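Local coordinates for protein GH5 (Bacteroidetes bacterium AC2a, PDB 4YHE) that probably hydrolyses internal beta-1,4-glucosidic bonds of cellulose as a family 5 glycoside hydrolase linked with a polysaccharide utilization locus, at residues 139-144 / 192-197; 210-214 / 225-229; 248-254 / 297-301; 256-262 / 384-389. All coordinates share one frame; numbering follows the deposited sequence.

The four contacts run through one (beta/alpha)8 barrel and out to its C-terminal tail. Contacts 1 and 2 touch, their centres about 14 Å apart: helix 181-199, part of contact 1, leads into strand 209-212 of contact 2, and Val194 CG2 meets Pro228 CG at 3.8 Å. Contacts 3 and 4 form a second touching pair, also about 14 Å between centres, with Tyr248 CD1 3.3 Å from Glu256 O. Contacts 1 and 3 lie about 36 Å apart, centre to centre. In family 5 enzymes the catalytic glutamates sit at the C-terminal ends of strands 4 and 7; contact 3 directly follows strand 7, while contact 1 packs the helices that precede and follow strand 4 in sequence.

Contact 1. Residues 139-144 / 192-197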
loop_
_atom_site.group_PDB
_atom_site.type_symbol
_atom_site.label_atom_id
_atom_site.label_comp_id
_atom_site.label_asym_id
_atom_site.label_seq_id
_atom_site.Cartn_x
_atom_site.Cartn_y
_atom_site.Cartn_z
ATOM N N LEU A 139 -10.590 17.301 -0.684
ATOM C CA LEU A 139 -10.355 16.041 -1.404
ATOM C C LEU A 139 -10.730 16.157 -2.867
ATOM O O LEU A 139 -9.994 15.717 -3.752
ATOM C CB LEU A 139 -11.126 14.865 -0.741
ATOM C CG LEU A 139 -10.522 14.227 0.525
ATOM C CD1 LEU A 139 -11.512 13.267 1.152
ATOM C CD2 LEU A 139 -9.208 13.496 0.225
ATOM N N THR A 140 -11.888 16.751 -3.127
ATOM C CA THR A 140 -12.326 16.980 -4.483
ATOM C C THR A 140 -11.347 17.884 -5.262
ATOM O O THR A 140 -10.931 17.548 -6.378
ATOM C CB THR A 140 -13.761 17.567 -4.511
ATOM O OG1 THR A 140 -14.666 16.659 -3.845
ATOM C CG2 THR A 140 -14.213 17.795 -5.917
ATOM N N MET A 141 -10.971 19.022 -4.685
ATOM C CA MET A 141 -10.041 19.928 -5.380
ATOM C C MET A 141 -8.672 19.285 -5.651
ATOM O O MET A 141 -8.059 19.488 -6.721
ATOM C CB MET A 141 -9.875 21.212 -4.559
ATOM C CG MET A 141 -11.152 22.054 -4.481
ATOM S SD MET A 141 -11.781 22.562 -6.108
ATOM C CE MET A 141 -12.899 21.281 -6.640
ATOM N N ILE A 142 -8.201 18.485 -4.693
ATOM C CA ILE A 142 -6.925 17.843 -4.840
ATOM C C ILE A 142 -6.963 16.789 -5.928
ATOM O O ILE A 142 -6.135 16.815 -6.860
ATOM C CB ILE A 142 -6.405 17.262 -3.503
ATOM C CG1 ILE A 142 -6.033 18.409 -2.568
ATOM C CG2 ILE A 142 -5.195 16.362 -3.761
ATOM C CD1 ILE A 142 -5.587 17.949 -1.204
ATOM N N TRP A 143 -7.920 15.875 -5.853
ATOM C CA TRP A 143 -8.014 14.838 -6.861
ATOM C C TRP A 143 -8.341 15.380 -8.269
ATOM O O TRP A 143 -7.897 14.825 -9.274
ATOM C CB TRP A 143 -8.976 13.712 -6.421
ATOM C CG TRP A 143 -8.263 12.681 -5.590
ATOM C CD1 TRP A 143 -8.509 12.348 -4.283
ATOM C CD2 TRP A 143 -7.168 11.867 -6.007
ATOM N NE1 TRP A 143 -7.682 11.361 -3.885
ATOM C CE2 TRP A 143 -6.810 11.063 -4.899
ATOM C CE3 TRP A 143 -6.435 11.756 -7.194
ATOM C CZ2 TRP A 143 -5.744 10.164 -4.935
ATOM C CZ3 TRP A 143 -5.393 10.822 -7.251
ATOM C CH2 TRP A 143 -5.052 10.037 -6.118
ATOM N N LEU A 144 -9.105 16.458 -8.339
ATOM C CA LEU A 144 -9.343 17.102 -9.627
ATOM C C LEU A 144 -8.028 17.562 -10.263
ATOM O O LEU A 144 -7.800 17.320 -11.440
ATOM C CB LEU A 144 -10.270 18.298 -9.453
ATOM C CG LEU A 144 -11.771 18.049 -9.501
ATOM C CD1 LEU A 144 -12.499 19.359 -9.200
ATOM C CD2 LEU A 144 -12.196 17.503 -10.866
ATOM N N VAL A 192 -16.409 10.464 -2.779
ATOM C CA VAL A 192 -15.998 11.807 -3.186
ATOM C C VAL A 192 -14.693 11.796 -4.017
ATOM O O VAL A 192 -14.604 12.476 -5.034
ATOM C CB VAL A 192 -15.912 12.703 -1.937
ATOM C CG1 VAL A 192 -15.029 13.920 -2.143
ATOM C CG2 VAL A 192 -17.331 13.126 -1.529
ATOM N N CYS A 193 -13.720 10.969 -3.627
ATOM C CA CYS A 193 -12.475 10.862 -4.382
ATOM C C CYS A 193 -12.722 10.281 -5.767
ATOM O O CYS A 193 -12.230 10.827 -6.750
ATOM C CB CYS A 193 -11.404 10.058 -3.613
ATOM S SG CYS A 193 -10.881 10.892 -2.096
ATOM N N VAL A 194 -13.483 9.185 -5.838
ATOM C CA VAL A 194 -13.827 8.570 -7.116
ATOM C C VAL A 194 -14.579 9.593 -8.022
ATOM O O VAL A 194 -14.241 9.750 -9.190
ATOM C CB VAL A 194 -14.674 7.285 -6.912
ATOM C CG1 VAL A 194 -15.221 6.767 -8.237
ATOM C CG2 VAL A 194 -13.844 6.201 -6.232
ATOM N N ASP A 195 -15.553 10.298 -7.466
ATOM C CA ASP A 195 -16.305 11.295 -8.219
ATOM C C ASP A 195 -15.323 12.308 -8.856
ATOM O O ASP A 195 -15.345 12.540 -10.070
ATOM C CB ASP A 195 -17.293 12.037 -7.306
ATOM C CG ASP A 195 -18.489 11.162 -6.852
ATOM O OD1 ASP A 195 -18.710 10.031 -7.364
ATOM O OD2 ASP A 195 -19.193 11.635 -5.950
ATOM N N ALA A 196 -14.451 12.874 -8.025
ATOM C CA ALA A 196 -13.438 13.856 -8.461
ATOM C C ALA A 196 -12.535 13.336 -9.583
ATOM O O ALA A 196 -12.300 14.033 -10.583
ATOM C CB ALA A 196 -12.597 14.311 -7.284
ATOM N N ILE A 197 -12.043 12.122 -9.425
ATOM C CA ILE A 197 -11.166 11.516 -10.415
ATOM C C ILE A 197 -11.880 11.363 -11.758
ATOM O O ILE A 197 -11.347 11.731 -12.824
ATOM C CB ILE A 197 -10.603 10.183 -9.906
ATOM C CG1 ILE A 197 -9.654 10.466 -8.721
ATOM C CG2 ILE A 197 -9.865 9.433 -11.006
ATOM C CD1 ILE A 197 -9.296 9.256 -7.858
HETATM O O HOH W 1 -15.935 14.787 -5.586
#
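Two helices of the outer layer of the (beta/alpha)8 barrel, 129-149 and 181-199, pack here; the chain between them passes through barrel strand 157-160. Their short segments approach to 8.2 Å, axis to axis, at a crossing angle of -38°. The small Ala196 is consistent with the close approach: its methyl CB sits against Trp143 CB at 3.8 Å and near Thr140 O. The indole of Trp143 lies alongside Ile197, both pointing the same way, and Ile197 CD1 rests over one face, 4.0 Å from the centroid of the six-membered ring. Cys193 SG comes at the five-membered ring obliquely, a sulfur-aromatic contact, and lies 3.5 Å from Trp143 CD1. Leu139 CD2 also touches this sulfur. Trp143 NE1 is hydrogen-bonded to Thr161 O, which, with the packing, would help hold the ring's rotation. Farther out, Thr140 and Val192 cross at about a right angle. With chi1 at -58°, Thr140 OG1 lies beside its own backbone N and bonds back to Lys136 O one helical turn earlier. The packing is tight at this point, Val192 CG1 standing 3.2 Å from Thr140 OG1, and one water donates to both Thr140 OG1 (2.9 Å) and Val192 O (2.7 Å).

Contact 2. Residues 210-214 / 225-229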
loop_
_atom_site.group_PDB
_atom_site.type_symbol
_atom_site.label_atom_id
_atom_site.label_comp_id
_atom_site.label_asym_id
_atom_site.label_seq_id
_atom_site.Cartn_x
_atom_site.Cartn_y
_atom_site.Cartn_z
ATOM N N GLY A 210 -7.818 2.513 -6.787
ATOM C CA GLY A 210 -7.745 1.715 -5.561
ATOM C C GLY A 210 -8.435 2.439 -4.426
ATOM O O GLY A 210 -8.210 3.620 -4.227
ATOM N N VAL A 211 -9.290 1.731 -3.699
ATOM C CA VAL A 211 -9.953 2.301 -2.536
ATOM C C VAL A 211 -9.703 1.422 -1.293
ATOM O O VAL A 211 -9.786 0.188 -1.356
ATOM C CB VAL A 211 -11.466 2.500 -2.746
ATOM C CG1 VAL A 211 -11.738 3.548 -3.781
ATOM C CG2 VAL A 211 -12.176 1.199 -3.104
ATOM N N PRO A 212 -9.405 2.065 -0.142
ATOM C CA PRO A 212 -9.118 1.266 1.056
ATOM C C PRO A 212 -10.229 1.275 2.066
ATOM O O PRO A 212 -11.089 2.188 2.025
ATOM C CB PRO A 212 -7.913 1.978 1.637
ATOM C CG PRO A 212 -8.160 3.395 1.355
ATOM C CD PRO A 212 -8.854 3.424 -0.002
ATOM N N GLY A 213 -10.190 0.284 2.958
ATOM C CA GLY A 213 -11.054 0.232 4.133
ATOM C C GLY A 213 -10.326 0.767 5.374
ATOM O O GLY A 213 -9.207 1.285 5.281
ATOM N N TYR A 214 -10.957 0.611 6.538
ATOM C CA TYR A 214 -10.498 1.264 7.750
ATOM C C TYR A 214 -9.070 0.848 8.105
ATOM O O TYR A 214 -8.785 -0.347 8.243
ATOM C CB TYR A 214 -11.415 0.919 8.925
ATOM C CG TYR A 214 -11.192 1.823 10.113
ATOM C CD1 TYR A 214 -11.899 3.003 10.254
ATOM C CD2 TYR A 214 -10.272 1.492 11.090
ATOM C CE1 TYR A 214 -11.712 3.825 11.350
ATOM C CE2 TYR A 214 -10.059 2.308 12.170
ATOM C CZ TYR A 214 -10.785 3.467 12.303
ATOM O OH TYR A 214 -10.536 4.240 13.412
ATOM N N LEU A 225 -16.194 -1.981 4.075
ATOM C CA LEU A 225 -15.973 -1.167 2.898
ATOM C C LEU A 225 -17.158 -1.286 1.956
ATOM O O LEU A 225 -17.645 -2.390 1.678
ATOM C CB LEU A 225 -14.706 -1.590 2.135
ATOM C CG LEU A 225 -14.483 -0.905 0.770
ATOM C CD1 LEU A 225 -12.998 -0.682 0.557
ATOM C CD2 LEU A 225 -15.059 -1.725 -0.380
ATOM N N VAL A 226 -17.592 -0.137 1.473
ATOM C CA VAL A 226 -18.559 -0.020 0.402
ATOM C C VAL A 226 -17.836 0.498 -0.825
ATOM O O VAL A 226 -17.254 1.576 -0.804
ATOM C CB VAL A 226 -19.729 0.893 0.799
ATOM C CG1 VAL A 226 -20.681 1.145 -0.382
ATOM C CG2 VAL A 226 -20.509 0.211 1.894
ATOM N N LEU A 227 -17.820 -0.313 -1.881
ATOM C CA LEU A 227 -17.255 0.138 -3.158
ATOM C C LEU A 227 -18.031 1.321 -3.708
ATOM O O LEU A 227 -19.238 1.223 -3.885
ATOM C CB LEU A 227 -17.285 -0.987 -4.181
ATOM C CG LEU A 227 -16.396 -2.149 -3.841
ATOM C CD1 LEU A 227 -16.833 -3.354 -4.647
ATOM C CD2 LEU A 227 -14.935 -1.800 -4.150
ATOM N N PRO A 228 -17.359 2.452 -3.993
ATOM C CA PRO A 228 -18.130 3.596 -4.498
ATOM C C PRO A 228 -18.934 3.306 -5.768
ATOM O O PRO A 228 -18.559 2.453 -6.568
ATOM C CB PRO A 228 -17.045 4.653 -4.787
ATOM C CG PRO A 228 -15.990 4.355 -3.750
ATOM C CD PRO A 228 -15.984 2.847 -3.626
ATOM N N GLU A 229 -20.039 4.009 -5.918
ATOM C CA GLU A 229 -20.774 4.024 -7.193
ATOM C C GLU A 229 -19.906 4.712 -8.238
ATOM O O GLU A 229 -19.406 5.796 -7.984
ATOM C CB GLU A 229 -22.084 4.780 -7.024
ATOM C CG GLU A 229 -23.084 4.061 -6.149
ATOM C CD GLU A 229 -23.538 2.739 -6.757
ATOM O OE1 GLU A 229 -24.154 2.763 -7.845
ATOM O OE2 GLU A 229 -23.274 1.669 -6.167
#
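Leu225 pushes one methyl, CD1, against the backbone at Pro212 and Gly213: CD1 lies 3.7 Å from Pro212 C and 3.8 Å from Gly213 N, over the face of that peptide. The chains are close at this point, the CA atoms of Gly213 and Leu225 being 5.3 Å apart, and Gly213 has no side chain to come between them. The same CD1 reaches back to Val211 CG2 at 4.2 Å, the two side chains crossing at about a right angle. Val211 CG2 carries the rest of the contact. It meets Leu227 CD2, and it touches the CD corner of the Pro228 ring at 4.2 Å. The first torsion of Val211 (chi1 -67°) sets CG2 between its backbone N and carbonyl carbon, turned to this apolar group, while CG1 goes to Val194 on helix 181-199. No hydrogen bond joins the two segments; the hold is purely apolar, and the segments run in roughly opposite directions, 153° apart.

Around this first shell, helix 181-199 supplies the polar grips: Asn190 bonds Pro212 O, while Asn187 and Gln191 take the backbone N of Val226 and Glu229. Strand 209-212 is in turn held between its neighbours, Val211 pairing with Met237 and Ala239, and Gly210 with Phe159 and Thr161. The chain thus leaves one barrel strand, turns through helix 218-224 and comes back as residues 225-229 before entering strand 236-242, the beta-alpha-beta crossover repeated throughout a TIM barrel.

Contact 3. Residues 248-254 / 297-301; sequences YAGSAKY and GAVRR
Gly297 O meets the methyl of Ala249, CB at 3.5 Å, and this buried carbonyl oxygen finds no polar partner. At the backbone angles of Gly297 any side chain would collide with the carbonyl oxygen of the residue before. Ala298 comes next, its CB 3.7 Å from Ala249 CB and also near the Tyr248 ring, while its CA-H points at Ala249 O. That oxygen takes its main bond from Val299 N, 2.9 Å long and in the carbonyl plane. The valine methyls spread over residues 249-252, CG1 against Ala249 O and Gly250 O and CG2 against Ala252 CB. Residues 297-301 lead out of the seventh strand of the (beta/alpha)8 barrel, at the end where family 5 enzymes carry the nucleophile glutamate, and here they meet the chain that follows the sixth strand.

Arg301 turns back, bent at chi2 and chi3, and its NE bonds Val299 O at 2.9 Å. End-on, Arg301 NH2 (2.8 Å) and NH1 (3.1 Å) both grip Tyr248 O, reaching it from the same face of its carbonyl plane. The guanidinium lies nearly flat on the Tyr248 ring, centres 4.3 Å apart and planes at 20°, with Val299 CG2 over its opposite face. A leucine in place of Arg301 would probably leave Tyr248 O without either donor and the tyrosine ring without its cation. Arg301 NH1 also makes a weak bond to Tyr254 O and a further one to Asn255 OD1.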
loop_
_atom_site.group_PDB
_atom_site.type_symbol
_atom_site.label_atom_id
_atom_site.label_comp_id
_atom_site.label_asym_id
_atom_site.label_seq_id
_atom_site.Cartn_x
_atom_site.Cartn_y
_atom_site.Cartn_z
ATOM N N TYR A 248 5.763 -10.230 14.931
ATOM C CA TYR A 248 6.812 -10.835 14.100
ATOM C C TYR A 248 7.334 -9.880 13.025
ATOM O O TYR A 248 8.536 -9.565 12.987
ATOM C CB TYR A 248 6.330 -12.131 13.445
ATOM C CG TYR A 248 7.369 -12.605 12.464
ATOM C CD1 TYR A 248 8.601 -13.072 12.907
ATOM C CD2 TYR A 248 7.164 -12.462 11.106
ATOM C CE1 TYR A 248 9.597 -13.432 11.999
ATOM C CE2 TYR A 248 8.140 -12.822 10.182
ATOM C CZ TYR A 248 9.369 -13.281 10.627
ATOM O OH TYR A 248 10.360 -13.642 9.700
ATOM N N ALA A 249 6.442 -9.435 12.135
ATOM C CA ALA A 249 6.840 -8.695 10.939
ATOM C C ALA A 249 7.248 -7.248 11.156
ATOM O O ALA A 249 8.142 -6.745 10.456
ATOM C CB ALA A 249 5.738 -8.744 9.895
ATOM N N GLY A 250 6.602 -6.578 12.115
ATOM C CA GLY A 250 6.763 -5.167 12.300
ATOM C C GLY A 250 7.602 -4.766 13.496
ATOM O O GLY A 250 8.625 -4.098 13.337
ATOM N N SER A 251 7.196 -5.190 14.692
ATOM C CA SER A 251 7.966 -4.839 15.907
ATOM C C SER A 251 9.146 -5.757 16.107
ATOM O O SER A 251 10.076 -5.390 16.798
ATOM C CB SER A 251 7.100 -4.837 17.159
ATOM O OG SER A 251 6.680 -6.149 17.455
ATOM N N ALA A 252 9.105 -6.960 15.524
ATOM C CA ALA A 252 10.156 -7.968 15.708
ATOM C C ALA A 252 10.427 -8.325 17.168
ATOM O O ALA A 252 11.572 -8.564 17.545
ATOM C CB ALA A 252 11.456 -7.507 15.056
ATOM N N LYS A 253 9.383 -8.330 18.003
ATOM C CA LYS A 253 9.512 -8.901 19.310
ATOM C C LYS A 253 9.814 -10.386 19.208
ATOM O O LYS A 253 10.538 -10.941 20.060
ATOM C CB LYS A 253 8.234 -8.732 20.096
ATOM C CG LYS A 253 8.022 -7.317 20.592
ATOM C CD LYS A 253 6.679 -7.223 21.247
ATOM C CE LYS A 253 6.239 -5.799 21.443
ATOM N NZ LYS A 253 7.065 -5.072 22.409
ATOM N N TYR A 254 9.231 -11.031 18.205
ATOM C CA TYR A 254 9.529 -12.412 17.893
ATOM C C TYR A 254 10.293 -12.477 16.569
ATOM O O TYR A 254 9.984 -11.743 15.634
ATOM C CB TYR A 254 8.231 -13.199 17.772
ATOM C CG TYR A 254 7.399 -13.202 19.041
ATOM C CD1 TYR A 254 6.500 -12.165 19.311
ATOM C CD2 TYR A 254 7.531 -14.218 19.984
ATOM C CE1 TYR A 254 5.730 -12.154 20.466
ATOM C CE2 TYR A 254 6.768 -14.225 21.147
ATOM C CZ TYR A 254 5.865 -13.181 21.384
ATOM O OH TYR A 254 5.130 -13.157 22.555
ATOM N N GLY A 297 5.027 -6.437 4.265
ATOM C CA GLY A 297 6.413 -6.746 4.509
ATOM C C GLY A 297 6.685 -7.244 5.895
ATOM O O GLY A 297 5.774 -7.368 6.726
ATOM N N ALA A 298 7.957 -7.524 6.110
ATOM C CA ALA A 298 8.517 -7.936 7.384
ATOM C C ALA A 298 9.931 -7.389 7.433
ATOM O O ALA A 298 10.702 -7.474 6.432
ATOM C CB ALA A 298 8.544 -9.457 7.512
ATOM N N VAL A 299 10.320 -6.913 8.607
ATOM C CA VAL A 299 11.645 -6.363 8.779
ATOM C C VAL A 299 12.784 -7.372 8.672
ATOM O O VAL A 299 12.616 -8.584 8.840
ATOM C CB VAL A 299 11.791 -5.559 10.082
ATOM C CG1 VAL A 299 10.782 -4.410 10.081
ATOM C CG2 VAL A 299 11.685 -6.437 11.328
ATOM N N ARG A 300 13.956 -6.836 8.374
ATOM C CA ARG A 300 15.180 -7.596 8.262
ATOM C C ARG A 300 15.643 -8.061 9.644
ATOM O O ARG A 300 15.363 -7.422 10.668
ATOM C CB ARG A 300 16.270 -6.720 7.621
ATOM C CG ARG A 300 17.557 -7.465 7.245
ATOM C CD ARG A 300 18.575 -6.563 6.577
ATOM N NE ARG A 300 19.185 -5.593 7.483
ATOM C CZ ARG A 300 20.211 -5.870 8.293
ATOM N NH1 ARG A 300 20.713 -7.102 8.373
ATOM N NH2 ARG A 300 20.723 -4.915 9.032
ATOM N N ARG A 301 16.397 -9.150 9.658
ATOM C CA ARG A 301 16.952 -9.686 10.901
ATOM C C ARG A 301 18.472 -9.692 10.915
ATOM O O ARG A 301 19.105 -9.926 9.873
ATOM C CB ARG A 301 16.456 -11.120 11.102
ATOM C CG ARG A 301 14.982 -11.299 10.839
ATOM C CD ARG A 301 14.096 -10.583 11.849
ATOM N NE ARG A 301 12.853 -10.149 11.212
ATOM C CZ ARG A 301 11.642 -10.139 11.771
ATOM N NH1 ARG A 301 11.442 -10.546 13.017
ATOM N NH2 ARG A 301 10.610 -9.716 11.062
#

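Contact 4. Residues 256-262 / 384-389; sequences EWGHTGK and APESSR
Neither segment is helix or strand: a type I turn from Gly258 to Gly261 faces the last residues of the chain, with the CA atoms of Thr260 and Glu386 6.2 Å apart. At the turn, Thr260 OG1 donates a short bond to Pro385 O, 2.6 Å and in the carbonyl plane; chi1 of 61° sets OG1 between the backbone N and carbonyl carbon, and Ala384 CB packs against it and against His259 CE1. The imidazole is held from outside, ND1 by Glu270 and the ring stacked on Tyr381. A water bridges Thr260 O and Ser387 N.

The carboxylate of Glu256 collects the other bonds. OE1 takes Ser387 OG (2.8 Å) on its syn lone pair and Lys262 N (2.7 Å) nearly along the C-O axis, with Asp263 N as a further donor. OE2 takes Ser388 N (2.9 Å), also syn, and a water shared with Ser388 OG. Ser387 OG in turn accepts from Arg389 N, an ST turn. A glutamine in place of Glu256, without the charge, would probably set an NH2 against one of these donors and loosen the tail. Arg389 makes only a long salt bridge to Glu256, NH1 to OE2 3.9 Å, its stronger partners being Asp306 and Asp263. So many N-H and O-H donors converging on one buried carboxylate would tend to keep it ionised, and would link the C-terminus to the 256-262 loop.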
loop_
_atom_site.group_PDB
_atom_site.type_symbol
_atom_site.label_atom_id
_atom_site.label_comp_id
_atom_site.label_asym_id
_atom_site.label_seq_id
_atom_site.Cartn_x
_atom_site.Cartn_y
_atom_site.Cartn_z
ATOM N N GLU A 256 11.009 -15.569 14.756
ATOM C CA GLU A 256 10.687 -16.724 13.932
ATOM C C GLU A 256 9.188 -16.717 13.598
ATOM O O GLU A 256 8.391 -16.041 14.266
ATOM C CB GLU A 256 11.143 -18.005 14.658
ATOM C CG GLU A 256 12.656 -18.089 14.834
ATOM C CD GLU A 256 13.181 -19.366 15.499
ATOM O OE1 GLU A 256 12.421 -20.061 16.201
ATOM O OE2 GLU A 256 14.388 -19.659 15.320
ATOM N N TRP A 257 8.800 -17.464 12.566
ATOM C CA TRP A 257 7.414 -17.500 12.111
ATOM C C TRP A 257 7.107 -18.829 11.479
ATOM O O TRP A 257 7.961 -19.406 10.795
ATOM C CB TRP A 257 7.147 -16.373 11.093
ATOM C CG TRP A 257 5.737 -16.296 10.578
ATOM C CD1 TRP A 257 4.676 -15.644 11.168
ATOM C CD2 TRP A 257 5.224 -16.867 9.373
ATOM N NE1 TRP A 257 3.552 -15.786 10.411
ATOM C CE2 TRP A 257 3.865 -16.504 9.286
ATOM C CE3 TRP A 257 5.791 -17.613 8.331
ATOM C CZ2 TRP A 257 3.059 -16.882 8.221
ATOM C CZ3 TRP A 257 4.988 -17.997 7.299
ATOM C CH2 TRP A 257 3.634 -17.647 7.245
ATOM N N GLY A 258 5.903 -19.315 11.745
ATOM C CA GLY A 258 5.401 -20.531 11.154
ATOM C C GLY A 258 5.650 -21.776 11.985
ATOM O O GLY A 258 6.209 -21.731 13.085
ATOM N N HIS A 259 5.294 -22.899 11.376
ATOM C CA HIS A 259 5.204 -24.162 12.062
ATOM C C HIS A 259 6.555 -24.724 12.507
ATOM O O HIS A 259 6.585 -25.515 13.432
ATOM C CB HIS A 259 4.444 -25.159 11.196
ATOM C CG HIS A 259 5.243 -25.692 10.046
ATOM N ND1 HIS A 259 5.447 -24.979 8.885
ATOM C CD2 HIS A 259 5.855 -26.889 9.869
ATOM C CE1 HIS A 259 6.144 -25.716 8.034
ATOM N NE2 HIS A 259 6.426 -26.868 8.619
ATOM N N THR A 260 7.659 -24.322 11.886
ATOM C CA THR A 260 8.985 -24.732 12.367
ATOM C C THR A 260 9.641 -23.738 13.318
ATOM O O THR A 260 10.700 -24.000 13.882
ATOM C CB THR A 260 9.970 -24.998 11.201
ATOM O OG1 THR A 260 10.162 -23.801 10.424
ATOM C CG2 THR A 260 9.436 -26.101 10.298
ATOM N N GLY A 261 9.035 -22.569 13.490
ATOM C CA GLY A 261 9.572 -21.583 14.432
ATOM C C GLY A 261 9.335 -21.979 15.875
ATOM O O GLY A 261 8.332 -22.593 16.196
ATOM N N LYS A 262 10.249 -21.589 16.744
ATOM C CA LYS A 262 10.019 -21.668 18.182
ATOM C C LYS A 262 9.777 -20.283 18.807
ATOM O O LYS A 262 8.933 -20.144 19.685
ATOM C CB LYS A 262 11.202 -22.359 18.864
ATOM C CG LYS A 262 11.427 -23.793 18.397
ATOM C CD LYS A 262 10.390 -24.731 18.982
ATOM C CE LYS A 262 10.609 -26.161 18.515
ATOM N NZ LYS A 262 11.992 -26.624 18.834
ATOM N N ALA A 384 10.250 -25.319 5.151
ATOM C CA ALA A 384 10.466 -24.237 6.124
ATOM C C ALA A 384 11.760 -24.442 6.922
ATOM O O ALA A 384 12.115 -25.566 7.276
ATOM C CB ALA A 384 9.292 -24.136 7.082
ATOM N N PRO A 385 12.442 -23.347 7.277
ATOM C CA PRO A 385 13.765 -23.502 7.894
ATOM C C PRO A 385 13.756 -23.951 9.368
ATOM O O PRO A 385 12.740 -23.919 10.066
ATOM C CB PRO A 385 14.350 -22.097 7.779
ATOM C CG PRO A 385 13.136 -21.191 7.877
ATOM C CD PRO A 385 12.029 -21.928 7.184
ATOM N N GLU A 386 14.927 -24.323 9.845
ATOM C CA GLU A 386 15.079 -24.844 11.202
ATOM C C GLU A 386 15.235 -23.744 12.252
ATOM O O GLU A 386 16.001 -22.807 12.058
ATOM C CB GLU A 386 16.339 -25.688 11.194
ATOM C CG GLU A 386 16.586 -26.530 12.414
ATOM C CD GLU A 386 17.659 -27.554 12.100
ATOM O OE1 GLU A 386 18.676 -27.189 11.460
ATOM O OE2 GLU A 386 17.444 -28.723 12.441
ATOM N N SER A 387 14.535 -23.854 13.373
ATOM C CA SER A 387 14.678 -22.860 14.420
ATOM C C SER A 387 16.106 -22.822 14.965
ATOM O O SER A 387 16.797 -23.846 15.003
ATOM C CB SER A 387 13.702 -23.138 15.557
ATOM O OG SER A 387 14.026 -22.348 16.680
ATOM N N SER A 388 16.540 -21.645 15.404
ATOM C CA SER A 388 17.839 -21.520 16.061
ATOM C C SER A 388 17.654 -21.301 17.569
ATOM O O SER A 388 18.528 -20.731 18.228
ATOM C CB SER A 388 18.686 -20.407 15.403
ATOM O OG SER A 388 18.105 -19.112 15.572
ATOM N N ARG A 389 16.516 -21.770 18.099
ATOM C CA ARG A 389 16.213 -21.755 19.545
ATOM C C ARG A 389 15.586 -23.056 20.071
ATOM O O ARG A 389 15.438 -24.050 19.345
ATOM C CB ARG A 389 15.273 -20.599 19.873
ATOM C CG ARG A 389 15.929 -19.233 19.762
ATOM C CD ARG A 389 15.362 -18.401 18.640
ATOM N NE ARG A 389 16.073 -17.128 18.518
ATOM C CZ ARG A 389 15.667 -16.094 17.789
ATOM N NH1 ARG A 389 14.539 -16.169 17.115
ATOM N NH2 ARG A 389 16.381 -14.972 17.741
HETATM O O HOH W 2 16.275 -18.537 13.758
HETATM O O HOH W 3 12.606 -26.004 13.766
#